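Local coordinates for protein 2-nitrobenzoate nitroreductase (Pseudomonas fluorescens, PDB 4Z85) that reduces the nitro group of 2-nitrobenzoate with the help of an FMN cofactor, at residues R84-V89 / T125-P130; I137-K142 / V161-R166. All blocks are in the same frame, centred on the assembly; numbering follows the deposited sequence.

In the fold
Following the chain from the N terminus, helix 77-84 runs out into strand 86-90, a strand of the closed antiparallel barrel, between strands 28-33 and 137-150. Contact 1 closes a loop of 35 residues, largely helical where regular, by bringing 125-130 back over the start of that strand. Only then does contact 2 open, so the two follow in series without nesting: 137-142 and 161-166 are parts of the two strands of the next hairpin. Strands 86-90 and 137-150 are neighbours, with Val89 bonded through its backbone to Trp139. A second tie is polar: Thr126 OG1 and Thr125 N of contact 1 hold the carboxylate of Glu140 in contact 2.

Contact 1 (R84-V89 / T125-P130); sequences REQFVV and TTIDVP
Strand residues Gln86 to Val88 and the irregular segment Ile127 to Pro130 run at 42° to one another, closest in backbone where the CA atoms of Phe87 and Val129 are 5.6 Å apart. The one direct hydrogen bond between the segments joins side chain to backbone: Asp128 N donates to Gln86 OE1 at 2.9 Å, nearly straight at 165°. The donor stands tilted 30° out of the amide's carbonyl plane. The extended Gln86 chain runs alongside Ile127 in the reverse sense, with CB and CG2 of Ile127 against the amide group. CG1 of Ile127 is wedged between its own backbone N and carbonyl carbon, and the chain then extends to CD1. This methyl lies 3.4 Å from Phe87 O and also meets Val88 CG2 at 3.9 Å. That same Val88 methyl sits 3.5 Å from Val129 O, while Val129 CG2 packs on Gln86 O. The contact thus grades from Val88 of the barrel strand, packed against the methyls of Ile127 and Val129 from the loop, to a polar margin. There the amide of Gln86 satisfies a loop N-H, and the opposite charges of Arg84 and Asp128, with NH1 and OD2 5.0 Å apart and not in contact, may attract weakly at long range.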
loop_
_atom_site.group_PDB
_atom_site.type_symbol
_atom_site.label_atom_id
_atom_site.label_comp_id
_atom_site.label_asym_id
_atom_site.label_seq_id
_atom_site.Cartn_x
_atom_site.Cartn_y
_atom_site.Cartn_z
ATOM N N ARG A 84 -14.046 14.905 -14.159
ATOM C CA ARG A 84 -14.288 13.876 -15.170
ATOM C C ARG A 84 -14.832 12.557 -14.602
ATOM O O ARG A 84 -15.378 11.744 -15.347
ATOM C CB ARG A 84 -13.002 13.597 -15.945
ATOM C CG ARG A 84 -12.385 14.817 -16.598
ATOM C CD ARG A 84 -12.592 14.771 -18.091
ATOM N NE ARG A 84 -11.924 15.872 -18.779
ATOM C CZ ARG A 84 -11.809 15.952 -20.098
ATOM N NH1 ARG A 84 -12.313 14.993 -20.861
ATOM N NH2 ARG A 84 -11.188 16.984 -20.654
ATOM N N GLU A 85 -14.667 12.350 -13.294
ATOM C CA GLU A 85 -15.058 11.109 -12.617
ATOM C C GLU A 85 -14.380 9.901 -13.259
ATOM O O GLU A 85 -14.871 8.770 -13.173
ATOM C CB GLU A 85 -16.582 10.958 -12.620
ATOM C CG GLU A 85 -17.257 12.173 -12.003
ATOM C CD GLU A 85 -18.767 12.066 -11.964
ATOM O OE1 GLU A 85 -19.291 10.929 -11.981
ATOM O OE2 GLU A 85 -19.422 13.129 -11.912
ATOM N N GLN A 86 -13.239 10.161 -13.894
ATOM C CA GLN A 86 -12.455 9.136 -14.561
ATOM C C GLN A 86 -10.981 9.417 -14.382
ATOM O O GLN A 86 -10.584 10.580 -14.279
ATOM C CB GLN A 86 -12.746 9.078 -16.061
ATOM C CG GLN A 86 -14.183 9.030 -16.475
ATOM C CD GLN A 86 -14.310 8.925 -17.979
ATOM O OE1 GLN A 86 -13.382 9.264 -18.716
ATOM N NE2 GLN A 86 -15.448 8.443 -18.443
ATOM N N PHE A 87 -10.176 8.356 -14.375
ATOM C CA PHE A 87 -8.716 8.509 -14.384
ATOM C C PHE A 87 -8.046 7.171 -14.608
ATOM O O PHE A 87 -8.702 6.116 -14.563
ATOM C CB PHE A 87 -8.200 9.157 -13.087
ATOM C CG PHE A 87 -8.546 8.400 -11.829
ATOM C CD1 PHE A 87 -9.803 8.520 -11.253
ATOM C CD2 PHE A 87 -7.595 7.608 -11.194
ATOM C CE1 PHE A 87 -10.121 7.845 -10.084
ATOM C CE2 PHE A 87 -7.903 6.935 -10.022
ATOM C CZ PHE A 87 -9.167 7.047 -9.465
ATOM N N VAL A 88 -6.741 7.211 -14.876
ATOM C CA VAL A 88 -5.997 5.971 -15.069
ATOM C C VAL A 88 -4.932 5.835 -14.004
ATOM O O VAL A 88 -4.199 6.786 -13.733
ATOM C CB VAL A 88 -5.318 5.893 -16.447
ATOM C CG1 VAL A 88 -4.339 4.699 -16.517
ATOM C CG2 VAL A 88 -6.368 5.789 -17.554
ATOM N N VAL A 89 -4.870 4.654 -13.401
ATOM C CA VAL A 89 -3.721 4.314 -12.566
ATOM C C VAL A 89 -2.707 3.534 -13.405
ATOM O O VAL A 89 -2.954 2.419 -13.825
ATOM C CB VAL A 89 -4.134 3.487 -11.328
ATOM C CG1 VAL A 89 -2.890 3.031 -10.556
ATOM C CG2 VAL A 89 -5.048 4.307 -10.426
ATOM N N THR A 125 -9.855 2.283 -23.359
ATOM C CA THR A 125 -11.000 1.628 -23.993
ATOM C C THR A 125 -12.342 2.015 -23.372
ATOM O O THR A 125 -13.299 2.332 -24.086
ATOM C CB THR A 125 -10.843 0.095 -23.933
ATOM O OG1 THR A 125 -9.694 -0.292 -24.694
ATOM C CG2 THR A 125 -12.066 -0.599 -24.496
ATOM N N THR A 126 -12.413 2.001 -22.044
ATOM C CA THR A 126 -13.676 2.221 -21.350
ATOM C C THR A 126 -13.884 3.647 -20.859
ATOM O O THR A 126 -14.964 3.989 -20.369
ATOM C CB THR A 126 -13.802 1.299 -20.135
ATOM O OG1 THR A 126 -12.766 1.621 -19.197
ATOM C CG2 THR A 126 -13.680 -0.158 -20.557
ATOM N N ILE A 127 -12.849 4.472 -20.949
ATOM C CA ILE A 127 -12.937 5.834 -20.443
ATOM C C ILE A 127 -12.170 6.781 -21.353
ATOM O O ILE A 127 -11.488 6.345 -22.277
ATOM C CB ILE A 127 -12.379 5.964 -18.995
ATOM C CG1 ILE A 127 -10.943 5.436 -18.926
ATOM C CG2 ILE A 127 -13.259 5.238 -17.991
ATOM C CD1 ILE A 127 -10.288 5.673 -17.584
ATOM N N ASP A 128 -12.272 8.073 -21.075
ATOM C CA ASP A 128 -11.675 9.091 -21.936
ATOM C C ASP A 128 -10.222 9.400 -21.593
ATOM O O ASP A 128 -9.444 9.798 -22.461
ATOM C CB ASP A 128 -12.494 10.378 -21.868
ATOM C CG ASP A 128 -13.888 10.211 -22.453
ATOM O OD1 ASP A 128 -14.032 9.457 -23.443
ATOM O OD2 ASP A 128 -14.832 10.826 -21.915
ATOM N N VAL A 129 -9.855 9.223 -20.329
ATOM C CA VAL A 129 -8.489 9.510 -19.899
ATOM C C VAL A 129 -7.551 8.452 -20.461
ATOM O O VAL A 129 -7.825 7.263 -20.362
ATOM C CB VAL A 129 -8.375 9.558 -18.357
ATOM C CG1 VAL A 129 -6.943 9.886 -17.927
ATOM C CG2 VAL A 129 -9.339 10.577 -17.790
ATOM N N PRO A 130 -6.446 8.886 -21.081
ATOM C CA PRO A 130 -5.481 7.969 -21.681
ATOM C C PRO A 130 -4.506 7.404 -20.651
ATOM O O PRO A 130 -4.323 8.002 -19.590
ATOM C CB PRO A 130 -4.739 8.859 -22.674
ATOM C CG PRO A 130 -4.731 10.179 -22.011
ATOM C CD PRO A 130 -6.065 10.293 -21.304
HETATM O O HOH W 1 -14.457 12.666 -20.359
#

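Contact 2 (I137-K142 / V161-R166)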
loop_
_atom_site.group_PDB
_atom_site.type_symbol
_atom_site.label_atom_id
_atom_site.label_comp_id
_atom_site.label_asym_id
_atom_site.label_seq_id
_atom_site.Cartn_x
_atom_site.Cartn_y
_atom_site.Cartn_z
ATOM N N ILE A 137 1.283 -2.026 -16.832
ATOM C CA ILE A 137 -0.101 -2.353 -16.520
ATOM C C ILE A 137 -0.781 -1.036 -16.217
ATOM O O ILE A 137 -0.160 -0.138 -15.656
ATOM C CB ILE A 137 -0.231 -3.315 -15.305
ATOM C CG1 ILE A 137 0.538 -4.627 -15.533
ATOM C CG2 ILE A 137 -1.692 -3.616 -15.011
ATOM C CD1 ILE A 137 0.495 -5.570 -14.341
ATOM N N ALA A 138 -2.050 -0.902 -16.600
ATOM C CA ALA A 138 -2.821 0.286 -16.256
ATOM C C ALA A 138 -4.236 -0.094 -15.867
ATOM O O ALA A 138 -4.819 -1.009 -16.424
ATOM C CB ALA A 138 -2.833 1.280 -17.418
ATOM N N TRP A 139 -4.779 0.581 -14.867
ATOM C CA TRP A 139 -6.172 0.426 -14.487
ATOM C C TRP A 139 -6.965 1.591 -15.070
ATOM O O TRP A 139 -6.642 2.754 -14.830
ATOM C CB TRP A 139 -6.344 0.418 -12.963
ATOM C CG TRP A 139 -5.762 -0.736 -12.219
ATOM C CD1 TRP A 139 -5.244 -1.892 -12.737
ATOM C CD2 TRP A 139 -5.650 -0.847 -10.796
ATOM N NE1 TRP A 139 -4.826 -2.718 -11.716
ATOM C CE2 TRP A 139 -5.071 -2.099 -10.516
ATOM C CE3 TRP A 139 -5.985 0.002 -9.725
ATOM C CZ2 TRP A 139 -4.804 -2.523 -9.212
ATOM C CZ3 TRP A 139 -5.724 -0.420 -8.442
ATOM C CH2 TRP A 139 -5.141 -1.669 -8.190
ATOM N N GLU A 140 -7.990 1.273 -15.856
ATOM C CA GLU A 140 -8.979 2.251 -16.280
ATOM C C GLU A 140 -10.029 2.349 -15.179
ATOM O O GLU A 140 -10.707 1.348 -14.856
ATOM C CB GLU A 140 -9.608 1.842 -17.625
ATOM C CG GLU A 140 -8.559 1.639 -18.731
ATOM C CD GLU A 140 -9.168 1.326 -20.094
ATOM O OE1 GLU A 140 -10.406 1.173 -20.175
ATOM O OE2 GLU A 140 -8.398 1.233 -21.078
ATOM N N CYS A 141 -10.133 3.555 -14.608
ATOM C CA CYS A 141 -10.896 3.778 -13.387
ATOM C C CYS A 141 -11.957 4.851 -13.483
ATOM O O CYS A 141 -11.810 5.854 -14.197
ATOM C CB CYS A 141 -9.962 4.160 -12.242
ATOM S SG CYS A 141 -8.578 3.040 -12.007
ATOM N N LYS A 142 -13.017 4.626 -12.715
ATOM C CA LYS A 142 -14.029 5.631 -12.472
ATOM C C LYS A 142 -14.007 6.016 -11.008
ATOM O O LYS A 142 -13.646 5.215 -10.143
ATOM C CB LYS A 142 -15.411 5.117 -12.881
ATOM C CG LYS A 142 -15.513 4.885 -14.382
ATOM C CD LYS A 142 -16.886 4.336 -14.770
ATOM C CE LYS A 142 -17.125 4.416 -16.275
ATOM N NZ LYS A 142 -18.480 3.873 -16.643
ATOM N N VAL A 161 -12.585 -0.321 -13.705
ATOM C CA VAL A 161 -13.571 -0.820 -14.658
ATOM C C VAL A 161 -12.906 -1.711 -15.686
ATOM O O VAL A 161 -13.539 -2.658 -16.176
ATOM C CB VAL A 161 -14.342 0.326 -15.337
ATOM C CG1 VAL A 161 -15.006 1.174 -14.273
ATOM C CG2 VAL A 161 -13.436 1.164 -16.185
ATOM N N ALA A 162 -11.636 -1.442 -15.997
ATOM C CA ALA A 162 -10.913 -2.375 -16.873
ATOM C C ALA A 162 -9.416 -2.298 -16.659
ATOM O O ALA A 162 -8.937 -1.359 -16.049
ATOM C CB ALA A 162 -11.246 -2.111 -18.354
ATOM N N MET A 163 -8.675 -3.287 -17.152
ATOM C CA MET A 163 -7.216 -3.257 -17.053
ATOM C C MET A 163 -6.516 -3.433 -18.400
ATOM O O MET A 163 -6.932 -4.248 -19.225
ATOM C CB MET A 163 -6.726 -4.343 -16.099
ATOM C CG MET A 163 -7.231 -4.233 -14.662
ATOM S SD MET A 163 -6.409 -5.456 -13.616
ATOM C CE MET A 163 -7.276 -5.259 -12.045
ATOM N N TYR A 164 -5.452 -2.663 -18.604
ATOM C CA TYR A 164 -4.512 -2.866 -19.703
ATOM C C TYR A 164 -3.258 -3.583 -19.210
ATOM O O TYR A 164 -2.693 -3.210 -18.185
ATOM C CB TYR A 164 -4.111 -1.537 -20.334
ATOM C CG TYR A 164 -2.817 -1.632 -21.108
ATOM C CD1 TYR A 164 -2.794 -2.164 -22.393
ATOM C CD2 TYR A 164 -1.614 -1.214 -20.550
ATOM C CE1 TYR A 164 -1.618 -2.264 -23.101
ATOM C CE2 TYR A 164 -0.427 -1.316 -21.252
ATOM C CZ TYR A 164 -0.439 -1.839 -22.529
ATOM O OH TYR A 164 0.734 -1.936 -23.233
ATOM N N PHE A 165 -2.817 -4.598 -19.948
ATOM C CA PHE A 165 -1.534 -5.260 -19.683
ATOM C C PHE A 165 -0.680 -5.292 -20.950
ATOM O O PHE A 165 -1.211 -5.562 -22.028
ATOM C CB PHE A 165 -1.718 -6.706 -19.223
ATOM C CG PHE A 165 -2.671 -6.888 -18.086
ATOM C CD1 PHE A 165 -4.034 -6.979 -18.316
ATOM C CD2 PHE A 165 -2.200 -7.034 -16.786
ATOM C CE1 PHE A 165 -4.915 -7.170 -17.267
ATOM C CE2 PHE A 165 -3.081 -7.230 -15.736
ATOM C CZ PHE A 165 -4.433 -7.299 -15.975
ATOM N N ARG A 166 0.626 -5.041 -20.829
ATOM C CA ARG A 166 1.555 -5.440 -21.890
ATOM C C ARG A 166 1.348 -6.935 -22.104
ATOM O O ARG A 166 1.181 -7.681 -21.146
ATOM C CB ARG A 166 3.012 -5.128 -21.523
ATOM C CG ARG A 166 3.331 -3.641 -21.433
ATOM C CD ARG A 166 4.801 -3.405 -21.101
ATOM N NE ARG A 166 5.669 -3.857 -22.185
ATOM C CZ ARG A 166 6.034 -3.102 -23.217
ATOM N NH1 ARG A 166 5.605 -1.848 -23.306
ATOM N NH2 ARG A 166 6.827 -3.599 -24.163
#
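Ile137-Lys142 and Val161-Arg166 form an antiparallel ladder in the hairpin of strands 137-150 and 153-165, part of the flavin reductase-like barrel. Ala138 and Tyr164 make a hydrogen-bonded pair, exchanging both backbone bonds. At the other end a classic beta bulge sets Val161 and Ala162 against Glu140, whose O accepts from Val161 N at 2.8 Å and from Ala162 N at 3.2 Å. With CG1 of Val161 anti to the carbonyl carbon (chi1 -57°), CG2 is left between the backbone N and the carbonyl carbon, 3.0 Å from Glu140 O. On one face, Met163 runs next to Trp139 in the same direction in a Met-aromatic contact: Met163 SD is 4.4 Å from the centroid of the five-membered ring, obliquely placed, and Met163 CE comes 3.5 Å from Trp139 NE1. Beside them Ile137 CG1 touches Phe165 CD2 at 3.9 Å. On the other face, the edge of the Tyr164 ring reaches Ala138, and the Glu140 carboxylate, beside Ala162, is hydrogen-bonded by Thr126 OG1 and Thr125 N. Trp139 NE1 bonds Ser21 OG of the second subunit. Strand 86-90 continues the sheet beyond 137-142, while Ala162 to Tyr164 pair with a strand of the second subunit, carrying the sheet across the dimer interface.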